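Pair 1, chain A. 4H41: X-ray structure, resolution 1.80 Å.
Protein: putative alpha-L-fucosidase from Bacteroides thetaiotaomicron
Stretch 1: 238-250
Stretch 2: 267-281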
# COMPACT_ATOMS: atom_id res chain seq x y z
N ASP A 238 -35.54 1.47 -7.23
CA ASP A 238 -35.68 0.79 -8.52
C ASP A 238 -34.73 -0.36 -8.75
O ASP A 238 -35.05 -1.25 -9.52
CB ASP A 238 -35.49 1.78 -9.68
CG ASP A 238 -36.53 2.89 -9.65
OD1 ASP A 238 -37.74 2.58 -9.62
OD2 ASP A 238 -36.15 4.03 -9.51
N ALA A 239 -33.55 -0.30 -8.19
CA ALA A 239 -32.53 -1.32 -8.40
C ALA A 239 -31.74 -1.56 -7.17
O ALA A 239 -31.60 -0.69 -6.31
CB ALA A 239 -31.58 -0.88 -9.53
N CYS A 240 -31.18 -2.75 -7.09
CA CYS A 240 -30.28 -3.10 -6.00
C CYS A 240 -29.02 -3.64 -6.67
O CYS A 240 -29.10 -4.46 -7.61
CB CYS A 240 -30.89 -4.13 -5.06
SG CYS A 240 -29.84 -4.52 -3.64
N ALA A 241 -27.86 -3.13 -6.23
CA ALA A 241 -26.55 -3.48 -6.78
C ALA A 241 -25.68 -4.03 -5.68
O ALA A 241 -24.83 -3.32 -5.15
CB ALA A 241 -25.90 -2.24 -7.42
N PHE A 242 -25.88 -5.29 -5.31
CA PHE A 242 -25.04 -5.83 -4.24
C PHE A 242 -23.58 -5.77 -4.61
O PHE A 242 -23.20 -6.10 -5.73
CB PHE A 242 -25.36 -7.29 -3.88
CG PHE A 242 -26.48 -7.48 -2.88
CD1 PHE A 242 -26.22 -7.47 -1.52
CD2 PHE A 242 -27.77 -7.72 -3.31
CE1 PHE A 242 -27.25 -7.63 -0.61
CE2 PHE A 242 -28.80 -7.88 -2.40
CZ PHE A 242 -28.53 -7.85 -1.05
N GLN A 243 -22.76 -5.35 -3.64
CA GLN A 243 -21.32 -5.45 -3.71
C GLN A 243 -21.04 -6.95 -3.81
O GLN A 243 -21.62 -7.72 -3.05
CB GLN A 243 -20.67 -4.83 -2.47
CG GLN A 243 -20.92 -3.34 -2.39
CD GLN A 243 -20.58 -2.80 -1.03
OE1 GLN A 243 -19.52 -3.09 -0.51
NE2 GLN A 243 -21.48 -2.03 -0.40
N ASP A 244 -20.22 -7.37 -4.77
CA ASP A 244 -20.04 -8.82 -5.00
C ASP A 244 -18.82 -9.45 -4.31
O ASP A 244 -18.56 -10.63 -4.49
CB ASP A 244 -19.94 -9.07 -6.50
CG ASP A 244 -18.71 -8.51 -7.19
OD1 ASP A 244 -17.82 -7.89 -6.47
OD2 ASP A 244 -18.58 -8.70 -8.41
N GLY A 245 -18.05 -8.66 -3.56
CA GLY A 245 -16.76 -9.13 -3.08
C GLY A 245 -16.65 -9.84 -1.77
O GLY A 245 -15.56 -10.35 -1.49
N HIS A 246 -17.70 -9.87 -0.94
CA HIS A 246 -17.55 -10.44 0.40
C HIS A 246 -17.83 -11.94 0.47
O HIS A 246 -17.67 -12.53 1.54
CB HIS A 246 -18.44 -9.71 1.41
CG HIS A 246 -18.16 -8.24 1.49
ND1 HIS A 246 -18.72 -7.36 0.59
CD2 HIS A 246 -17.36 -7.54 2.32
CE1 HIS A 246 -18.30 -6.14 0.95
NE2 HIS A 246 -17.50 -6.21 2.00
N ILE A 247 -18.19 -12.56 -0.65
CA ILE A 247 -18.43 -14.00 -0.73
C ILE A 247 -17.29 -14.62 -1.54
O ILE A 247 -16.63 -13.93 -2.32
CB ILE A 247 -19.83 -14.35 -1.32
CG1 ILE A 247 -20.04 -13.75 -2.70
CG2 ILE A 247 -20.94 -13.93 -0.34
CD1 ILE A 247 -21.34 -14.23 -3.38
N ASP A 248 -17.13 -15.92 -1.41
CA ASP A 248 -16.11 -16.63 -2.18
C ASP A 248 -16.56 -16.81 -3.63
O ASP A 248 -17.77 -16.76 -3.93
CB ASP A 248 -15.78 -17.96 -1.53
CG ASP A 248 -14.34 -18.45 -1.71
OD1 ASP A 248 -13.62 -17.89 -2.59
OD2 ASP A 248 -13.92 -19.34 -0.93
N TYR A 249 -15.61 -17.04 -4.52
CA TYR A 249 -15.90 -17.12 -5.97
C TYR A 249 -16.73 -18.35 -6.34
O TYR A 249 -17.41 -18.30 -7.35
CB TYR A 249 -14.62 -17.04 -6.83
CG TYR A 249 -13.78 -15.84 -6.45
CD1 TYR A 249 -14.12 -14.57 -6.88
CD2 TYR A 249 -12.72 -15.96 -5.56
CE1 TYR A 249 -13.42 -13.44 -6.44
CE2 TYR A 249 -12.00 -14.85 -5.14
CZ TYR A 249 -12.36 -13.59 -5.57
OH TYR A 249 -11.70 -12.47 -5.10
N ASP A 250 -16.74 -19.37 -5.52
CA ASP A 250 -17.57 -20.55 -5.77
C ASP A 250 -18.98 -20.39 -5.10
O ASP A 250 -19.80 -21.31 -5.18
CB ASP A 250 -16.88 -21.83 -5.29
CG ASP A 250 -16.47 -21.84 -3.84
OD1 ASP A 250 -16.80 -20.88 -3.12
OD2 ASP A 250 -15.78 -22.80 -3.43
N GLY A 267 -40.16 -6.76 -8.55
CA GLY A 267 -40.11 -5.92 -9.73
C GLY A 267 -38.98 -4.91 -9.75
O GLY A 267 -39.14 -3.83 -10.30
N MSE A 268 -37.82 -5.27 -9.21
CA MSE A 268 -36.69 -4.37 -9.21
C MSE A 268 -35.68 -4.82 -10.22
O MSE A 268 -35.62 -6.01 -10.53
CB MSE A 268 -36.03 -4.37 -7.82
CG MSE A 268 -36.95 -3.86 -6.72
SE MSE A 268 -36.18 -4.15 -4.96
CE MSE A 268 -34.66 -3.05 -5.10
N GLN A 269 -34.84 -3.89 -10.67
CA GLN A 269 -33.71 -4.24 -11.54
C GLN A 269 -32.65 -4.88 -10.69
O GLN A 269 -32.49 -4.53 -9.50
CB GLN A 269 -33.15 -3.01 -12.28
CG GLN A 269 -34.10 -2.50 -13.37
CD GLN A 269 -33.50 -1.47 -14.32
OE1 GLN A 269 -32.28 -1.23 -14.35
NE2 GLN A 269 -34.32 -0.94 -15.25
N CYS A 270 -31.94 -5.84 -11.25
CA CYS A 270 -30.92 -6.58 -10.52
C CYS A 270 -29.56 -6.22 -11.09
O CYS A 270 -29.23 -6.60 -12.22
CB CYS A 270 -31.20 -8.08 -10.61
SG CYS A 270 -30.16 -9.05 -9.52
N TRP A 271 -28.83 -5.41 -10.36
CA TRP A 271 -27.50 -5.00 -10.77
C TRP A 271 -26.46 -5.70 -9.96
O TRP A 271 -26.73 -6.19 -8.88
CB TRP A 271 -27.34 -3.48 -10.55
CG TRP A 271 -28.17 -2.58 -11.43
CD1 TRP A 271 -29.20 -2.93 -12.26
CD2 TRP A 271 -28.14 -1.15 -11.42
NE1 TRP A 271 -29.75 -1.81 -12.83
CE2 TRP A 271 -29.11 -0.70 -12.34
CE3 TRP A 271 -27.30 -0.20 -10.79
CZ2 TRP A 271 -29.32 0.66 -12.59
CZ3 TRP A 271 -27.50 1.15 -11.07
CH2 TRP A 271 -28.52 1.57 -11.93
N THR A 272 -25.23 -5.69 -10.46
CA THR A 272 -24.09 -6.15 -9.67
C THR A 272 -23.11 -4.99 -9.50
O THR A 272 -22.88 -4.24 -10.46
CB THR A 272 -23.39 -7.39 -10.22
OG1 THR A 272 -22.41 -7.79 -9.26
CG2 THR A 272 -22.72 -7.17 -11.57
N ASN A 273 -22.59 -4.81 -8.29
CA ASN A 273 -21.51 -3.86 -8.04
C ASN A 273 -20.28 -4.73 -8.02
O ASN A 273 -19.97 -5.39 -7.01
CB ASN A 273 -21.72 -3.05 -6.77
CG ASN A 273 -20.54 -2.18 -6.44
OD1 ASN A 273 -19.52 -2.21 -7.12
ND2 ASN A 273 -20.64 -1.42 -5.37
N ALA A 274 -19.66 -4.85 -9.19
CA ALA A 274 -18.49 -5.69 -9.41
C ALA A 274 -17.25 -4.97 -8.93
O ALA A 274 -16.75 -4.10 -9.63
CB ALA A 274 -18.37 -6.07 -10.87
N GLU A 275 -16.81 -5.30 -7.73
CA GLU A 275 -15.63 -4.66 -7.13
C GLU A 275 -14.39 -4.93 -7.97
O GLU A 275 -14.08 -6.09 -8.26
CB GLU A 275 -15.44 -5.15 -5.72
CG GLU A 275 -16.60 -4.72 -4.83
CD GLU A 275 -16.51 -5.18 -3.38
OE1 GLU A 275 -15.73 -6.13 -3.11
OE2 GLU A 275 -17.08 -4.48 -2.51
N SER A 276 -13.65 -3.86 -8.32
CA SER A 276 -12.45 -3.98 -9.14
C SER A 276 -11.18 -3.83 -8.32
O SER A 276 -10.07 -3.75 -8.88
CB SER A 276 -12.54 -3.00 -10.31
OG SER A 276 -12.90 -1.70 -9.89
N PHE A 277 -11.31 -3.95 -6.98
CA PHE A 277 -10.20 -3.98 -6.04
C PHE A 277 -10.17 -5.37 -5.41
O PHE A 277 -11.20 -6.06 -5.39
CB PHE A 277 -10.29 -2.89 -4.99
CG PHE A 277 -11.53 -2.96 -4.13
CD1 PHE A 277 -12.72 -2.39 -4.55
CD2 PHE A 277 -11.53 -3.69 -2.95
CE1 PHE A 277 -13.87 -2.49 -3.77
CE2 PHE A 277 -12.67 -3.77 -2.17
CZ PHE A 277 -13.82 -3.13 -2.57
N ASP A 278 -9.00 -5.79 -4.90
CA ASP A 278 -8.83 -7.11 -4.35
C ASP A 278 -9.05 -7.14 -2.83
O ASP A 278 -8.33 -6.52 -2.10
CB ASP A 278 -7.41 -7.63 -4.71
CG ASP A 278 -7.36 -9.13 -4.84
OD1 ASP A 278 -7.76 -9.81 -3.87
OD2 ASP A 278 -6.93 -9.65 -5.95
N ARG A 279 -10.00 -7.94 -2.37
CA ARG A 279 -10.26 -8.13 -0.94
C ARG A 279 -9.43 -9.28 -0.35
O ARG A 279 -9.53 -9.53 0.84
CB ARG A 279 -11.76 -8.45 -0.71
CG ARG A 279 -12.60 -7.23 -0.71
CD ARG A 279 -14.01 -7.60 -0.26
NE ARG A 279 -14.85 -6.45 -0.45
CZ ARG A 279 -14.89 -5.39 0.33
NH1 ARG A 279 -14.26 -5.39 1.50
NH2 ARG A 279 -15.65 -4.37 0.01
N ASP A 280 -8.65 -10.01 -1.14
CA ASP A 280 -7.92 -11.19 -0.64
C ASP A 280 -6.49 -10.88 -0.25
O ASP A 280 -5.75 -11.80 0.09
CB ASP A 280 -7.90 -12.27 -1.74
CG ASP A 280 -9.28 -12.69 -2.19
OD1 ASP A 280 -10.19 -12.73 -1.35
OD2 ASP A 280 -9.45 -12.97 -3.41
N MSE A 281 -6.10 -9.63 -0.27
CA MSE A 281 -4.71 -9.21 -0.10
C MSE A 281 -4.46 -8.45 1.18
O MSE A 281 -5.36 -7.79 1.70
CB MSE A 281 -4.31 -8.33 -1.29
CG MSE A 281 -4.44 -9.02 -2.64
SE MSE A 281 -3.04 -10.33 -2.88
CE MSE A 281 -4.03 -11.96 -2.97
O HOH W 1 -37.26 -1.18 -11.28
O HOH W 2 -27.70 -7.31 -6.73
O HOH W 3 -23.56 -8.56 -6.92
O HOH W 4 -20.31 -9.25 -10.35
O HOH W 5 -10.94 -9.86 -4.42

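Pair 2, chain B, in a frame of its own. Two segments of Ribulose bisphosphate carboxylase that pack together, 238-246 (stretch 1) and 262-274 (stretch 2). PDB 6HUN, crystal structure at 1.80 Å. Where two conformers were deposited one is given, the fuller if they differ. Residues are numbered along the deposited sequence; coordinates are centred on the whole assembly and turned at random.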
# COMPACT_ATOMS: atom_id res chain seq x y z
N LYS B 238 15.03 20.31 -20.84
CA LYS B 238 15.08 18.90 -20.48
C LYS B 238 14.80 18.80 -18.99
O LYS B 238 14.97 19.77 -18.26
CB LYS B 238 16.44 18.26 -20.75
CG LYS B 238 17.06 18.65 -22.11
CD LYS B 238 16.59 17.65 -23.14
CE LYS B 238 17.18 18.00 -24.57
NZ LYS B 238 16.91 16.93 -25.59
N GLY B 239 14.40 17.65 -18.54
CA GLY B 239 14.11 17.47 -17.12
C GLY B 239 14.53 16.10 -16.65
O GLY B 239 14.79 15.22 -17.45
N TYR B 240 14.57 15.91 -15.31
CA TYR B 240 15.01 14.65 -14.72
C TYR B 240 13.92 14.16 -13.78
O TYR B 240 13.47 14.92 -12.91
CB TYR B 240 16.32 14.89 -13.95
CG TYR B 240 16.92 13.74 -13.20
CD1 TYR B 240 16.64 12.42 -13.54
CD2 TYR B 240 17.74 13.97 -12.10
CE1 TYR B 240 17.20 11.36 -12.82
CE2 TYR B 240 18.31 12.93 -11.39
CZ TYR B 240 18.04 11.64 -11.74
OH TYR B 240 18.61 10.63 -11.03
N LEU B 241 13.45 12.92 -13.97
CA LEU B 241 12.42 12.37 -13.06
C LEU B 241 13.23 11.66 -11.98
O LEU B 241 13.52 10.47 -12.06
CB LEU B 241 11.41 11.46 -13.78
CG LEU B 241 10.72 12.01 -15.05
CD1 LEU B 241 9.86 10.94 -15.80
CD2 LEU B 241 9.90 13.27 -14.73
N ALA B 242 13.61 12.42 -10.95
CA ALA B 242 14.48 11.95 -9.89
C ALA B 242 13.66 11.23 -8.85
O ALA B 242 12.69 11.78 -8.32
CB ALA B 242 15.22 13.11 -9.21
N ASN B 243 14.07 10.02 -8.51
CA ASN B 243 13.29 9.19 -7.59
C ASN B 243 13.58 9.61 -6.14
O ASN B 243 14.68 9.37 -5.62
CB ASN B 243 13.59 7.72 -7.84
CG ASN B 243 12.51 6.81 -7.25
OD1 ASN B 243 11.83 7.20 -6.34
ND2 ASN B 243 12.29 5.64 -7.84
N VAL B 244 12.60 10.22 -5.49
CA VAL B 244 12.73 10.70 -4.10
C VAL B 244 12.07 9.74 -3.12
O VAL B 244 11.89 10.09 -1.94
CB VAL B 244 12.17 12.13 -3.93
CG1 VAL B 244 12.94 13.14 -4.81
CG2 VAL B 244 10.66 12.15 -4.28
N THR B 245 11.69 8.55 -3.59
CA THR B 245 11.11 7.53 -2.72
C THR B 245 12.05 7.25 -1.55
O THR B 245 13.20 6.84 -1.73
CB THR B 245 10.82 6.27 -3.55
OG1 THR B 245 9.88 6.58 -4.64
CG2 THR B 245 10.19 5.13 -2.66
N ALA B 246 11.51 7.40 -0.31
CA ALA B 246 12.39 7.42 0.86
C ALA B 246 11.54 7.58 2.11
O ALA B 246 10.36 7.95 2.02
CB ALA B 246 13.41 8.55 0.76
N GLY B 262 17.37 23.51 -9.53
CA GLY B 262 16.69 23.99 -10.71
C GLY B 262 15.99 22.92 -11.53
O GLY B 262 15.57 23.22 -12.64
N ASN B 263 15.85 21.68 -11.02
CA ASN B 263 15.07 20.66 -11.71
C ASN B 263 13.60 20.81 -11.31
O ASN B 263 13.29 21.27 -10.20
CB ASN B 263 15.57 19.25 -11.36
CG ASN B 263 14.93 18.16 -12.22
OD1 ASN B 263 15.12 18.15 -13.43
ND2 ASN B 263 14.20 17.21 -11.59
N LYS B 264 12.69 20.43 -12.22
CA LYS B 264 11.28 20.75 -12.07
C LYS B 264 10.43 19.51 -11.79
O LYS B 264 9.21 19.64 -11.67
CB LYS B 264 10.74 21.44 -13.30
CG LYS B 264 11.44 22.83 -13.53
CD LYS B 264 11.07 23.74 -12.37
CE LYS B 264 9.77 24.50 -12.67
NZ LYS B 264 9.34 25.40 -11.55
N PHE B 265 11.06 18.36 -11.63
CA PHE B 265 10.32 17.11 -11.50
C PHE B 265 10.86 16.28 -10.33
O PHE B 265 12.09 16.23 -10.10
CB PHE B 265 10.43 16.25 -12.75
CG PHE B 265 9.90 16.91 -13.98
CD1 PHE B 265 8.60 16.61 -14.41
CD2 PHE B 265 10.70 17.78 -14.73
CE1 PHE B 265 8.07 17.17 -15.53
CE2 PHE B 265 10.18 18.35 -15.92
CZ PHE B 265 8.84 18.03 -16.29
N ILE B 266 9.95 15.56 -9.65
CA ILE B 266 10.31 14.48 -8.73
C ILE B 266 9.47 13.27 -9.11
O ILE B 266 8.38 13.42 -9.66
CB ILE B 266 10.11 14.86 -7.22
CG1 ILE B 266 8.66 15.33 -7.01
CG2 ILE B 266 11.15 15.97 -6.88
CD1 ILE B 266 8.19 15.59 -5.49
N MET B 267 10.00 12.08 -8.84
CA MET B 267 9.25 10.85 -8.97
C MET B 267 9.09 10.21 -7.61
O MET B 267 10.04 10.20 -6.81
CB MET B 267 9.98 9.88 -9.93
CG MET B 267 9.39 8.49 -10.00
SD MET B 267 10.45 7.73 -11.29
CE MET B 267 10.58 6.05 -10.73
N ILE B 268 7.92 9.61 -7.38
CA ILE B 268 7.64 8.91 -6.12
C ILE B 268 6.88 7.62 -6.42
O ILE B 268 6.00 7.57 -7.29
CB ILE B 268 6.89 9.78 -5.12
CG1 ILE B 268 6.73 8.98 -3.80
CG2 ILE B 268 5.48 10.15 -5.64
CD1 ILE B 268 6.41 9.88 -2.68
N ASP B 269 7.33 6.55 -5.78
CA ASP B 269 6.64 5.25 -5.87
C ASP B 269 5.50 5.36 -4.89
O ASP B 269 5.66 5.12 -3.71
CB ASP B 269 7.59 4.12 -5.53
CG ASP B 269 8.83 4.04 -6.41
OD1 ASP B 269 9.04 4.77 -7.41
OD2 ASP B 269 9.66 3.16 -6.10
N PHE B 270 4.31 5.76 -5.36
CA PHE B 270 3.34 6.18 -4.35
C PHE B 270 2.67 5.01 -3.63
O PHE B 270 1.97 5.25 -2.65
CB PHE B 270 2.28 7.10 -5.00
CG PHE B 270 1.49 6.46 -6.15
CD1 PHE B 270 0.27 5.83 -5.91
CD2 PHE B 270 1.94 6.57 -7.47
CE1 PHE B 270 -0.46 5.30 -6.95
CE2 PHE B 270 1.24 6.00 -8.56
CZ PHE B 270 0.03 5.41 -8.31
N LEU B 271 2.78 3.79 -4.14
CA LEU B 271 2.19 2.65 -3.40
C LEU B 271 3.20 2.04 -2.45
O LEU B 271 2.78 1.55 -1.38
CB LEU B 271 1.66 1.57 -4.37
CG LEU B 271 0.48 2.18 -5.18
CD1 LEU B 271 0.17 1.12 -6.27
CD2 LEU B 271 -0.71 2.57 -4.33
N THR B 272 4.50 2.13 -2.74
CA THR B 272 5.48 1.58 -1.78
C THR B 272 5.91 2.59 -0.72
O THR B 272 6.14 2.17 0.44
CB THR B 272 6.72 1.05 -2.54
OG1 THR B 272 7.43 2.13 -3.16
CG2 THR B 272 6.32 0.01 -3.62
N ALA B 273 5.99 3.88 -1.06
CA ALA B 273 6.13 4.90 -0.00
C ALA B 273 4.79 5.13 0.69
O ALA B 273 4.72 5.28 1.92
CB ALA B 273 6.68 6.21 -0.62
N GLY B 274 3.70 5.11 -0.05
CA GLY B 274 2.37 5.16 0.52
C GLY B 274 1.64 6.47 0.19
O GLY B 274 2.23 7.45 -0.26

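Both pairs place two parallel neighbouring strands side by side with nearly the same twist. The strand axes approach to 4.3 Å in each, with N-to-C directions 28° apart in pair 1 and 35° apart in pair 2. Superposing N, CA and C of 14 central residues gives an RMSD of 0.9 Å, and the match is closest at A:Trp271 with B:Phe265 (CA atoms 0.4 Å apart), followed by four positions at 0.5 Å, A:Ala239 with B:Gly239, A:Cys240 with B:Tyr240, A:Gln243 with B:Asn243 and A:Asn273 with B:Met267.

Two backbone hydrogen bonds recur at matching positions. In pair 1, A:Asn273 N donates to A:Phe242 O (2.9 Å) and A:Asp244 N to A:Asn273 O (3.0 Å); in pair 2, B:Met267 N donates to B:Ala242 O (2.8 Å) and B:Val244 N to B:Met267 O (2.9 Å). One residue of the second strand thus bonds through both its N and its O to the first strand, as parallel pairing requires.

Toward the start of the strands the solutions diverge. Pair 1 continues the backbone ladder, with A:Trp271 N bonded to A:Cys240 O at 2.9 Å and A:Cys240 N to A:Gln269 O at 3.3 Å. In pair 2 a side chain replaces these rungs: B:Asn263 OD1 accepts from B:Tyr240 N (3.0 Å), while B:Asn263 ND2 donates to B:Tyr240 O (2.7 Å), so one side-chain amide bonds both backbone polar groups of B:Tyr240, the match of A:Cys240.

The aromatic position is shared, but its packing differs. A:Ala239 CB lies over the face of the A:Trp271 five-membered ring, 3.8 Å from its centroid and 13° off the normal. The matching B:Gly239 has no side chain; an ideal CB there would sit 2.7 Å from B:Phe265 CE2, a clash. Instead, B:Leu241 CD2 reaches B:Phe265 CD1 at 3.6 Å, whereas its smaller counterpart packs through A:Ala241 CB against A:Trp271 CB at 3.7 Å.

At the far end of the second strand, a backbone N at matching positions (A:Glu275 just past the strand, B:Asp269 its last residue) again finds a side-chain acceptor, but from different residues. A:Glu275 N donates to A:Asp244 OD1 (3.1 Å), whereas B:Asp269 N donates to B:Thr245 OG1 (2.8 Å), and that hydroxyl itself donates to B:Asn243 OD1 (2.7 Å). At the position of B:Thr245, pair 1 has A:Gly245, where an ideal CB would fall 1.8 Å from A:Glu275 OE1. That carboxylate atom is held by a salt bridge from A:Arg279 NE (2.8 Å). Where pair 2 fills the space with apolar contact, B:Val244 CG1 to B:Ile266 CG2 at 3.9 Å, pair 1 uses water 4, bonded to both A:Asp244 OD2 (2.7 Å) and A:Thr272 OG1 (2.8 Å).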